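Local coordinates for VIN1 (Oscarella pearsei, PDB 6BFI), which binds actin filaments and may play a role in cell-cell adhesion, as a sponge member of the vinculin/alpha-catenin family, at residues I766-K777 with A792-L803; D226-K237 with D447-V458. All coordinates share one frame; numbering follows the deposited sequence.

Interaction 1 of 2, residues I766-K777 with A792-L803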
loop_
_atom_site.group_PDB
_atom_site.type_symbol
_atom_site.label_atom_id
_atom_site.label_comp_id
_atom_site.label_asym_id
_atom_site.label_seq_id
_atom_site.Cartn_x
_atom_site.Cartn_y
_atom_site.Cartn_z
ATOM N N ILE A 766 14.281 10.362 2.103
ATOM C CA ILE A 766 14.864 10.288 0.765
ATOM C C ILE A 766 15.796 11.465 0.523
ATOM O O ILE A 766 16.897 11.297 -0.009
ATOM C CB ILE A 766 13.764 10.227 -0.311
ATOM C CG1 ILE A 766 12.943 8.947 -0.199
ATOM C CG2 ILE A 766 14.387 10.292 -1.687
ATOM C CD1 ILE A 766 11.716 8.959 -1.094
ATOM N N SER A 767 15.372 12.673 0.902
ATOM C CA SER A 767 16.191 13.852 0.630
ATOM C C SER A 767 17.433 13.883 1.513
ATOM O O SER A 767 18.516 14.280 1.059
ATOM C CB SER A 767 15.361 15.123 0.814
ATOM O OG SER A 767 14.884 15.236 2.142
ATOM N N THR A 768 17.297 13.471 2.776
ATOM C CA THR A 768 18.457 13.378 3.659
ATOM C C THR A 768 19.479 12.389 3.108
ATOM O O THR A 768 20.672 12.707 2.972
ATOM C CB THR A 768 18.007 12.971 5.063
ATOM O OG1 THR A 768 17.040 13.912 5.548
ATOM C CG2 THR A 768 19.190 12.926 6.019
ATOM N N GLN A 769 19.017 11.181 2.770
ATOM C CA GLN A 769 19.893 10.208 2.129
ATOM C C GLN A 769 20.471 10.751 0.830
ATOM O O GLN A 769 21.602 10.418 0.470
ATOM C CB GLN A 769 19.135 8.906 1.870
ATOM C CG GLN A 769 18.677 8.194 3.129
ATOM C CD GLN A 769 17.940 6.901 2.833
ATOM O OE1 GLN A 769 17.965 6.402 1.708
ATOM N NE2 GLN A 769 17.277 6.353 3.845
ATOM N N LEU A 770 19.718 11.595 0.123
ATOM C CA LEU A 770 20.218 12.177 -1.119
ATOM C C LEU A 770 21.416 13.075 -0.852
ATOM O O LEU A 770 22.440 12.983 -1.537
ATOM C CB LEU A 770 19.107 12.958 -1.825
ATOM C CG LEU A 770 19.520 13.683 -3.109
ATOM C CD1 LEU A 770 19.872 12.691 -4.210
ATOM C CD2 LEU A 770 18.426 14.631 -3.571
ATOM N N LYS A 771 21.305 13.956 0.147
ATOM C CA LYS A 771 22.425 14.839 0.460
ATOM C C LYS A 771 23.637 14.046 0.931
ATOM O O LYS A 771 24.768 14.318 0.507
ATOM C CB LYS A 771 22.008 15.868 1.510
ATOM C CG LYS A 771 20.966 16.855 1.014
ATOM C CD LYS A 771 20.704 17.943 2.038
ATOM C CE LYS A 771 20.131 17.371 3.319
ATOM N NZ LYS A 771 19.870 18.441 4.320
ATOM N N ILE A 772 23.421 13.051 1.796
ATOM C CA ILE A 772 24.544 12.251 2.284
ATOM C C ILE A 772 25.221 11.518 1.129
ATOM O O ILE A 772 26.450 11.550 0.983
ATOM C CB ILE A 772 24.073 11.275 3.377
ATOM C CG1 ILE A 772 23.571 12.047 4.599
ATOM C CG2 ILE A 772 25.198 10.327 3.763
ATOM C CD1 ILE A 772 23.027 11.166 5.702
ATOM N N LEU A 773 24.427 10.856 0.285
ATOM C CA LEU A 773 24.995 10.030 -0.776
ATOM C C LEU A 773 25.658 10.872 -1.856
ATOM O O LEU A 773 26.650 10.438 -2.455
ATOM C CB LEU A 773 23.910 9.139 -1.381
ATOM C CG LEU A 773 23.348 8.061 -0.445
ATOM C CD1 LEU A 773 22.150 7.357 -1.075
ATOM C CD2 LEU A 773 24.422 7.063 -0.059
ATOM N N ALA A 774 25.127 12.068 -2.127
ATOM C CA ALA A 774 25.792 12.971 -3.057
ATOM C C ALA A 774 27.102 13.487 -2.478
ATOM O O ALA A 774 28.087 13.649 -3.209
ATOM C CB ALA A 774 24.869 14.134 -3.411
ATOM N N THR A 775 27.135 13.756 -1.168
ATOM C CA THR A 775 28.392 14.156 -0.542
ATOM C C THR A 775 29.419 13.032 -0.604
ATOM O O THR A 775 30.617 13.284 -0.786
ATOM C CB THR A 775 28.150 14.586 0.906
ATOM O OG1 THR A 775 27.201 15.657 0.934
ATOM C CG2 THR A 775 29.448 15.054 1.551
ATOM N N VAL A 776 28.969 11.782 -0.469
ATOM C CA VAL A 776 29.886 10.649 -0.571
ATOM C C VAL A 776 30.382 10.490 -2.003
ATOM O O VAL A 776 31.570 10.230 -2.238
ATOM C CB VAL A 776 29.207 9.366 -0.054
ATOM C CG1 VAL A 776 30.099 8.154 -0.285
ATOM C CG2 VAL A 776 28.880 9.505 1.417
ATOM N N LYS A 777 29.487 10.650 -2.981
ATOM C CA LYS A 777 29.876 10.516 -4.382
ATOM C C LYS A 777 30.860 11.603 -4.793
ATOM O O LYS A 777 31.802 11.345 -5.552
ATOM C CB LYS A 777 28.632 10.552 -5.273
ATOM C CG LYS A 777 28.918 10.692 -6.760
ATOM C CD LYS A 777 29.681 9.497 -7.304
ATOM C CE LYS A 777 29.983 9.672 -8.784
ATOM N NZ LYS A 777 30.724 8.508 -9.340
ATOM N N ALA A 792 29.128 4.159 -4.681
ATOM C CA ALA A 792 28.597 5.499 -4.449
ATOM C C ALA A 792 27.679 5.928 -5.587
ATOM O O ALA A 792 26.589 6.465 -5.351
ATOM C CB ALA A 792 29.742 6.497 -4.274
ATOM N N THR A 793 28.099 5.676 -6.829
ATOM C CA THR A 793 27.263 5.998 -7.979
ATOM C C THR A 793 25.943 5.239 -7.930
ATOM O O THR A 793 24.869 5.831 -8.077
ATOM C CB THR A 793 28.015 5.685 -9.275
ATOM O OG1 THR A 793 29.196 6.493 -9.353
ATOM C CG2 THR A 793 27.136 5.962 -10.485
ATOM N N ASP A 794 26.003 3.922 -7.709
ATOM C CA ASP A 794 24.790 3.108 -7.751
ATOM C C ASP A 794 23.815 3.494 -6.643
ATOM O O ASP A 794 22.596 3.529 -6.860
ATOM C CB ASP A 794 25.149 1.627 -7.659
ATOM C CG ASP A 794 26.069 1.182 -8.779
ATOM O OD1 ASP A 794 26.181 1.915 -9.783
ATOM O OD2 ASP A 794 26.679 0.098 -8.655
ATOM N N MET A 795 24.328 3.786 -5.446
ATOM C CA MET A 795 23.447 4.211 -4.365
ATOM C C MET A 795 22.837 5.575 -4.657
ATOM O O MET A 795 21.642 5.793 -4.415
ATOM C CB MET A 795 24.211 4.229 -3.042
ATOM C CG MET A 795 24.674 2.853 -2.589
ATOM S SD MET A 795 25.720 2.907 -1.123
ATOM C CE MET A 795 24.544 3.431 0.120
ATOM N N LEU A 796 23.638 6.505 -5.187
ATOM C CA LEU A 796 23.104 7.820 -5.520
ATOM C C LEU A 796 22.001 7.713 -6.566
ATOM O O LEU A 796 20.928 8.307 -6.413
ATOM C CB LEU A 796 24.223 8.744 -6.004
ATOM C CG LEU A 796 23.782 10.151 -6.424
ATOM C CD1 LEU A 796 23.090 10.875 -5.277
ATOM C CD2 LEU A 796 24.971 10.956 -6.927
ATOM N N VAL A 797 22.239 6.942 -7.632
ATOM C CA VAL A 797 21.247 6.861 -8.700
ATOM C C VAL A 797 20.004 6.120 -8.228
ATOM O O VAL A 797 18.885 6.465 -8.626
ATOM C CB VAL A 797 21.842 6.221 -9.972
ATOM C CG1 VAL A 797 23.040 7.020 -10.469
ATOM C CG2 VAL A 797 22.224 4.772 -9.735
ATOM N N GLY A 798 20.160 5.109 -7.370
ATOM C CA GLY A 798 18.987 4.452 -6.815
ATOM C C GLY A 798 18.147 5.400 -5.980
ATOM O O GLY A 798 16.923 5.474 -6.135
ATOM N N ASN A 799 18.802 6.155 -5.094
ATOM C CA ASN A 799 18.099 7.135 -4.272
ATOM C C ASN A 799 17.381 8.170 -5.134
ATOM O O ASN A 799 16.211 8.492 -4.892
ATOM C CB ASN A 799 19.086 7.814 -3.321
ATOM C CG ASN A 799 18.417 8.815 -2.404
ATOM O OD1 ASN A 799 18.286 9.992 -2.739
ATOM N ND2 ASN A 799 17.990 8.352 -1.236
ATOM N N ALA A 800 18.069 8.699 -6.150
ATOM C CA ALA A 800 17.481 9.744 -6.987
ATOM C C ALA A 800 16.313 9.210 -7.808
ATOM O O ALA A 800 15.294 9.894 -7.966
ATOM C CB ALA A 800 18.548 10.347 -7.903
ATOM N N GLU A 801 16.446 7.996 -8.347
ATOM C CA GLU A 801 15.330 7.372 -9.051
ATOM C C GLU A 801 14.123 7.218 -8.133
ATOM O O GLU A 801 12.992 7.547 -8.513
ATOM C CB GLU A 801 15.757 6.017 -9.617
ATOM C CG GLU A 801 16.661 6.110 -10.832
ATOM C CD GLU A 801 17.244 4.768 -11.231
ATOM O OE1 GLU A 801 17.346 3.881 -10.359
ATOM O OE2 GLU A 801 17.596 4.599 -12.418
ATOM N N ASN A 802 14.350 6.726 -6.911
ATOM C CA ASN A 802 13.251 6.595 -5.959
ATOM C C ASN A 802 12.600 7.945 -5.672
ATOM O O ASN A 802 11.366 8.049 -5.603
ATOM C CB ASN A 802 13.754 5.947 -4.672
ATOM C CG ASN A 802 12.705 5.931 -3.584
ATOM O OD1 ASN A 802 12.928 6.434 -2.486
ATOM N ND2 ASN A 802 11.547 5.359 -3.887
ATOM N N LEU A 803 13.412 8.995 -5.515
ATOM C CA LEU A 803 12.857 10.326 -5.281
ATOM C C LEU A 803 11.996 10.786 -6.451
ATOM O O LEU A 803 10.914 11.347 -6.250
ATOM C CB LEU A 803 13.975 11.337 -5.027
ATOM C CG LEU A 803 13.493 12.776 -4.819
ATOM C CD1 LEU A 803 12.542 12.859 -3.632
ATOM C CD2 LEU A 803 14.667 13.726 -4.637
HETATM O O HOH W 1 26.773 7.807 -2.908
#
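Ile766 opens the contact against Leu803 and Asn802: its CG2 branch packs on Leu803 CB at 3.5 Å, while CD1, at the end of the other branch, turns to Asn802. One turn on, Asn799 ND2 lies against Gln769 CB, the Gln769 OE1 being hydrogen-bonded to Thr254. The Asn799 side chain is a knob among Ile766, Gln769, Leu770 and Leu773; ND2 makes a weak bond of 3.4 Å to Ile766 O, and OD1 lies 3.2 Å from Leu770 CB. Leu770 then splits its methyls, CD1 to Leu796 CD1 and CD2 to Leu803 CD2. Leu773 CD2 meets Met795 CE at 3.6 Å, and a water bridges Leu773 O to Ala792 O. Leu796, the second knob, fills the hole lined by Leu770, Leu773, Ala774 and Lys777. Lys777, bent at chi2 (64°), lays CB and CG along Leu796 CD2; its NZ hydrogen-bonds Thr793 OG1, modelled very short at 2.5 Å, and forms a salt bridge with Asp789. Were it an alanine, Asp789 would probably lose its charged mate, Thr793 OG1 its ammonium partner, and Leu796 CD2 the CG that lies against it. Such antiparallel knobs-into-holes packing, axes 9.1 Å apart at 152°, is the pattern of the helical bundles of vinculin-family proteins.

Interaction 2 of 2, residues D226-K237 with D447-V458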
loop_
_atom_site.group_PDB
_atom_site.type_symbol
_atom_site.label_atom_id
_atom_site.label_comp_id
_atom_site.label_asym_id
_atom_site.label_seq_id
_atom_site.Cartn_x
_atom_site.Cartn_y
_atom_site.Cartn_z
ATOM N N ASP A 226 -7.227 -34.114 12.468
ATOM C CA ASP A 226 -7.641 -32.738 12.209
ATOM C C ASP A 226 -7.279 -31.810 13.362
ATOM O O ASP A 226 -6.945 -30.641 13.135
ATOM C CB ASP A 226 -9.142 -32.687 11.927
ATOM C CG ASP A 226 -9.518 -33.426 10.662
ATOM O OD1 ASP A 226 -8.826 -33.247 9.639
ATOM O OD2 ASP A 226 -10.498 -34.198 10.691
ATOM N N ALA A 227 -7.345 -32.303 14.602
ATOM C CA ALA A 227 -6.889 -31.502 15.734
ATOM C C ALA A 227 -5.392 -31.242 15.636
ATOM O O ALA A 227 -4.925 -30.109 15.833
ATOM C CB ALA A 227 -7.233 -32.204 17.048
ATOM N N ALA A 228 -4.624 -32.289 15.321
ATOM C CA ALA A 228 -3.195 -32.120 15.086
ATOM C C ALA A 228 -2.944 -31.158 13.933
ATOM O O ALA A 228 -1.994 -30.367 13.971
ATOM C CB ALA A 228 -2.545 -33.475 14.811
ATOM N N PHE A 229 -3.793 -31.203 12.903
ATOM C CA PHE A 229 -3.658 -30.263 11.796
ATOM C C PHE A 229 -3.858 -28.831 12.268
ATOM O O PHE A 229 -3.110 -27.934 11.872
ATOM C CB PHE A 229 -4.648 -30.598 10.679
ATOM C CG PHE A 229 -4.606 -29.632 9.523
ATOM C CD1 PHE A 229 -5.433 -28.520 9.497
ATOM C CD2 PHE A 229 -3.733 -29.834 8.466
ATOM C CE1 PHE A 229 -5.393 -27.631 8.441
ATOM C CE2 PHE A 229 -3.689 -28.948 7.406
ATOM C CZ PHE A 229 -4.520 -27.844 7.394
ATOM N N GLY A 230 -4.872 -28.593 13.103
ATOM C CA GLY A 230 -5.079 -27.250 13.623
ATOM C C GLY A 230 -3.890 -26.757 14.424
ATOM O O GLY A 230 -3.351 -25.670 14.168
ATOM N N ARG A 231 -3.450 -27.563 15.395
ATOM C CA ARG A 231 -2.295 -27.195 16.207
ATOM C C ARG A 231 -1.082 -26.880 15.337
ATOM O O ARG A 231 -0.482 -25.807 15.455
ATOM C CB ARG A 231 -1.974 -28.319 17.191
ATOM C CG ARG A 231 -0.715 -28.093 18.003
ATOM C CD ARG A 231 -0.248 -29.400 18.610
ATOM N NE ARG A 231 0.007 -30.397 17.574
ATOM C CZ ARG A 231 0.086 -31.704 17.795
ATOM N NH1 ARG A 231 -0.079 -32.184 19.022
ATOM N NH2 ARG A 231 0.322 -32.533 16.787
ATOM N N ASP A 232 -0.721 -27.803 14.441
ATOM C CA ASP A 232 0.463 -27.603 13.607
ATOM C C ASP A 232 0.289 -26.427 12.653
ATOM O O ASP A 232 1.280 -25.811 12.245
ATOM C CB ASP A 232 0.780 -28.879 12.828
ATOM C CG ASP A 232 1.050 -30.063 13.739
ATOM O OD1 ASP A 232 1.319 -29.840 14.938
ATOM O OD2 ASP A 232 0.995 -31.216 13.257
ATOM N N TYR A 233 -0.952 -26.109 12.284
ATOM C CA TYR A 233 -1.204 -24.908 11.501
ATOM C C TYR A 233 -0.840 -23.664 12.296
ATOM O O TYR A 233 -0.196 -22.745 11.769
ATOM C CB TYR A 233 -2.670 -24.862 11.063
ATOM C CG TYR A 233 -3.123 -23.511 10.552
ATOM C CD1 TYR A 233 -2.900 -23.135 9.234
ATOM C CD2 TYR A 233 -3.780 -22.616 11.387
ATOM C CE1 TYR A 233 -3.313 -21.903 8.764
ATOM C CE2 TYR A 233 -4.198 -21.383 10.927
ATOM C CZ TYR A 233 -3.960 -21.030 9.613
ATOM O OH TYR A 233 -4.373 -19.800 9.147
ATOM N N VAL A 234 -1.238 -23.614 13.570
ATOM C CA VAL A 234 -0.880 -22.454 14.383
ATOM C C VAL A 234 0.627 -22.408 14.617
ATOM O O VAL A 234 1.242 -21.331 14.602
ATOM C CB VAL A 234 -1.666 -22.463 15.706
ATOM C CG1 VAL A 234 -1.324 -21.235 16.535
ATOM C CG2 VAL A 234 -3.165 -22.523 15.427
ATOM N N ILE A 235 1.250 -23.572 14.818
ATOM C CA ILE A 235 2.700 -23.620 14.988
ATOM C C ILE A 235 3.398 -23.081 13.748
ATOM O O ILE A 235 4.404 -22.368 13.844
ATOM C CB ILE A 235 3.158 -25.053 15.313
ATOM C CG1 ILE A 235 2.474 -25.558 16.582
ATOM C CG2 ILE A 235 4.672 -25.107 15.472
ATOM C CD1 ILE A 235 2.790 -27.000 16.916
ATOM N N GLN A 236 2.882 -23.414 12.562
ATOM C CA GLN A 236 3.513 -22.946 11.334
ATOM C C GLN A 236 3.284 -21.454 11.127
ATOM O O GLN A 236 4.172 -20.750 10.639
ATOM C CB GLN A 236 3.005 -23.742 10.131
ATOM C CG GLN A 236 4.016 -24.739 9.577
ATOM C CD GLN A 236 5.274 -24.072 9.041
ATOM O OE1 GLN A 236 5.270 -22.887 8.710
ATOM N NE2 GLN A 236 6.359 -24.835 8.957
ATOM N N LYS A 237 2.098 -20.951 11.486
ATOM C CA LYS A 237 1.862 -19.514 11.390
ATOM C C LYS A 237 2.826 -18.745 12.289
ATOM O O LYS A 237 3.426 -17.744 11.868
ATOM C CB LYS A 237 0.407 -19.192 11.739
ATOM C CG LYS A 237 0.090 -17.705 11.677
ATOM C CD LYS A 237 -1.396 -17.417 11.852
ATOM C CE LYS A 237 -2.198 -17.792 10.616
ATOM N NZ LYS A 237 -3.632 -17.389 10.737
ATOM N N ASP A 447 -5.681 -18.511 3.887
ATOM C CA ASP A 447 -4.855 -19.251 4.835
ATOM C C ASP A 447 -5.652 -19.662 6.068
ATOM O O ASP A 447 -5.623 -20.829 6.475
ATOM C CB ASP A 447 -3.637 -18.415 5.229
ATOM C CG ASP A 447 -2.711 -19.151 6.175
ATOM O OD1 ASP A 447 -2.009 -20.079 5.718
ATOM O OD2 ASP A 447 -2.683 -18.800 7.374
ATOM N N ILE A 448 -6.377 -18.718 6.676
ATOM C CA ILE A 448 -7.176 -19.063 7.849
ATOM C C ILE A 448 -8.353 -19.945 7.456
ATOM O O ILE A 448 -8.849 -20.732 8.271
ATOM C CB ILE A 448 -7.636 -17.794 8.592
ATOM C CG1 ILE A 448 -8.306 -18.162 9.919
ATOM C CG2 ILE A 448 -8.591 -16.979 7.735
ATOM C CD1 ILE A 448 -7.476 -19.088 10.793
ATOM N N SER A 449 -8.811 -19.849 6.206
ATOM C CA SER A 449 -9.883 -20.726 5.750
ATOM C C SER A 449 -9.437 -22.181 5.714
ATOM O O SER A 449 -10.269 -23.087 5.853
ATOM C CB SER A 449 -10.377 -20.285 4.373
ATOM O OG SER A 449 -10.929 -18.980 4.420
ATOM N N THR A 450 -8.133 -22.433 5.535
ATOM C CA THR A 450 -7.667 -23.820 5.552
ATOM C C THR A 450 -7.906 -24.509 6.896
ATOM O O THR A 450 -7.917 -25.744 6.949
ATOM C CB THR A 450 -6.177 -23.903 5.211
ATOM O OG1 THR A 450 -5.399 -23.365 6.290
ATOM C CG2 THR A 450 -5.874 -23.138 3.930
ATOM N N ALA A 451 -8.105 -23.755 7.975
ATOM C CA ALA A 451 -8.234 -24.327 9.308
ATOM C C ALA A 451 -9.676 -24.455 9.780
ATOM O O ALA A 451 -9.911 -24.997 10.865
ATOM C CB ALA A 451 -7.441 -23.491 10.318
ATOM N N VAL A 452 -10.646 -23.983 8.997
ATOM C CA VAL A 452 -12.031 -23.965 9.453
ATOM C C VAL A 452 -12.643 -25.361 9.402
ATOM O O VAL A 452 -13.246 -25.827 10.375
ATOM C CB VAL A 452 -12.844 -22.952 8.625
ATOM C CG1 VAL A 452 -14.333 -23.156 8.835
ATOM C CG2 VAL A 452 -12.440 -21.533 8.997
ATOM N N VAL A 453 -12.503 -26.049 8.264
ATOM C CA VAL A 453 -13.086 -27.391 8.143
ATOM C C VAL A 453 -12.453 -28.381 9.104
ATOM O O VAL A 453 -13.192 -29.178 9.705
ATOM C CB VAL A 453 -13.035 -27.854 6.675
ATOM C CG1 VAL A 453 -13.488 -29.300 6.560
ATOM C CG2 VAL A 453 -13.907 -26.951 5.804
ATOM N N PRO A 454 -11.127 -28.420 9.306
ATOM C CA PRO A 454 -10.581 -29.381 10.280
ATOM C C PRO A 454 -11.129 -29.211 11.687
ATOM O O PRO A 454 -11.447 -30.212 12.344
ATOM C CB PRO A 454 -9.072 -29.112 10.220
ATOM C CG PRO A 454 -8.849 -28.618 8.843
ATOM C CD PRO A 454 -10.049 -27.776 8.529
ATOM N N ALA A 455 -11.256 -27.973 12.171
ATOM C CA ALA A 455 -11.764 -27.757 13.524
ATOM C C ALA A 455 -13.214 -28.207 13.644
ATOM O O ALA A 455 -13.583 -28.931 14.581
ATOM C CB ALA A 455 -11.619 -26.285 13.907
ATOM N N ALA A 456 -14.054 -27.789 12.695
ATOM C CA ALA A 456 -15.447 -28.223 12.698
ATOM C C ALA A 456 -15.558 -29.734 12.580
ATOM O O ALA A 456 -16.510 -30.327 13.099
ATOM C CB ALA A 456 -16.215 -27.540 11.566
ATOM N N ARG A 457 -14.600 -30.377 11.911
ATOM C CA ARG A 457 -14.607 -31.831 11.826
ATOM C C ARG A 457 -14.177 -32.476 13.138
ATOM O O ARG A 457 -14.634 -33.579 13.455
ATOM C CB ARG A 457 -13.705 -32.302 10.684
ATOM C CG ARG A 457 -14.047 -33.692 10.163
ATOM C CD ARG A 457 -13.144 -34.112 9.014
ATOM N NE ARG A 457 -13.291 -33.254 7.843
ATOM C CZ ARG A 457 -14.151 -33.483 6.855
ATOM N NH1 ARG A 457 -14.948 -34.543 6.897
ATOM N NH2 ARG A 457 -14.216 -32.650 5.825
ATOM N N VAL A 458 -13.312 -31.813 13.911
ATOM C CA VAL A 458 -13.004 -32.302 15.250
ATOM C C VAL A 458 -14.236 -32.215 16.137
ATOM O O VAL A 458 -14.522 -33.136 16.915
ATOM C CB VAL A 458 -11.821 -31.531 15.863
ATOM C CG1 VAL A 458 -11.587 -31.981 17.306
ATOM C CG2 VAL A 458 -10.564 -31.728 15.034
#
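Tyr233 reaches from helix 224-249 to Asp447 and Ala451, at the junction between helices 432-449 and 452-460. From CB the ring is carried across because CG stands anti to the backbone N (chi1 165°). Next come CD1 and CD2: CD2 meets the Ala451 methyl, which lies over one ring face, 4.1 Å from the centroid, in a CH-pi contact; CD1 has Thr450 OG1 nearby. Farther out, CE2 touches Ile448 CD1 at 4.0 Å, and CE1 runs past Asp447 O. At the tip, OH donates to Asp447 OD2 over 2.6 Å, coming from above the carboxylate plane, 58° out of it. The same OH accepts from Lys237 NZ at 3.0 Å, one helical turn along, and that ammonium forms a long salt bridge of 3.8 Å with Asp447 OD2. Thr450 OG1 bonds back to Asp447 O in its carbonyl plane, closing the backbone turn at residues 447-450. Toward the other end, Phe229 CD1 packs on Pro454 CG at 3.5 Å, and Val458 CG2 is wedged against Asp226 CB and Ala227. Asp226 OD2 lies against the aliphatic part of Arg457, nearest CD at 3.1 Å, and NE is too distant for a salt bridge. The chemistry is uneven: mainly apolar contacts, with one loose Asp226-Arg457 charge pair, line one end, while a phenol between ammonium and carboxylate closes the other, where the lysine charge would probably strengthen the hydroxyl as a donor.

Both segments of 226-237 with 447-458 precede those of interaction 1, and the two contacts flank the middle of the molecule, their own centres 48 Å apart and their nearest atoms about 29 Å apart. They therefore do not touch. The kinds of joint differ as well. Interaction 1 pairs helices separated by a short connection, with 14 residues between its segments, in a buried contact also packed by helices 690-710 and 718-745. Interaction 2 brings together segments separated by 209 residues, mostly helical, in a partly buried contact that ties helix 224-249 to a much later part of the chain.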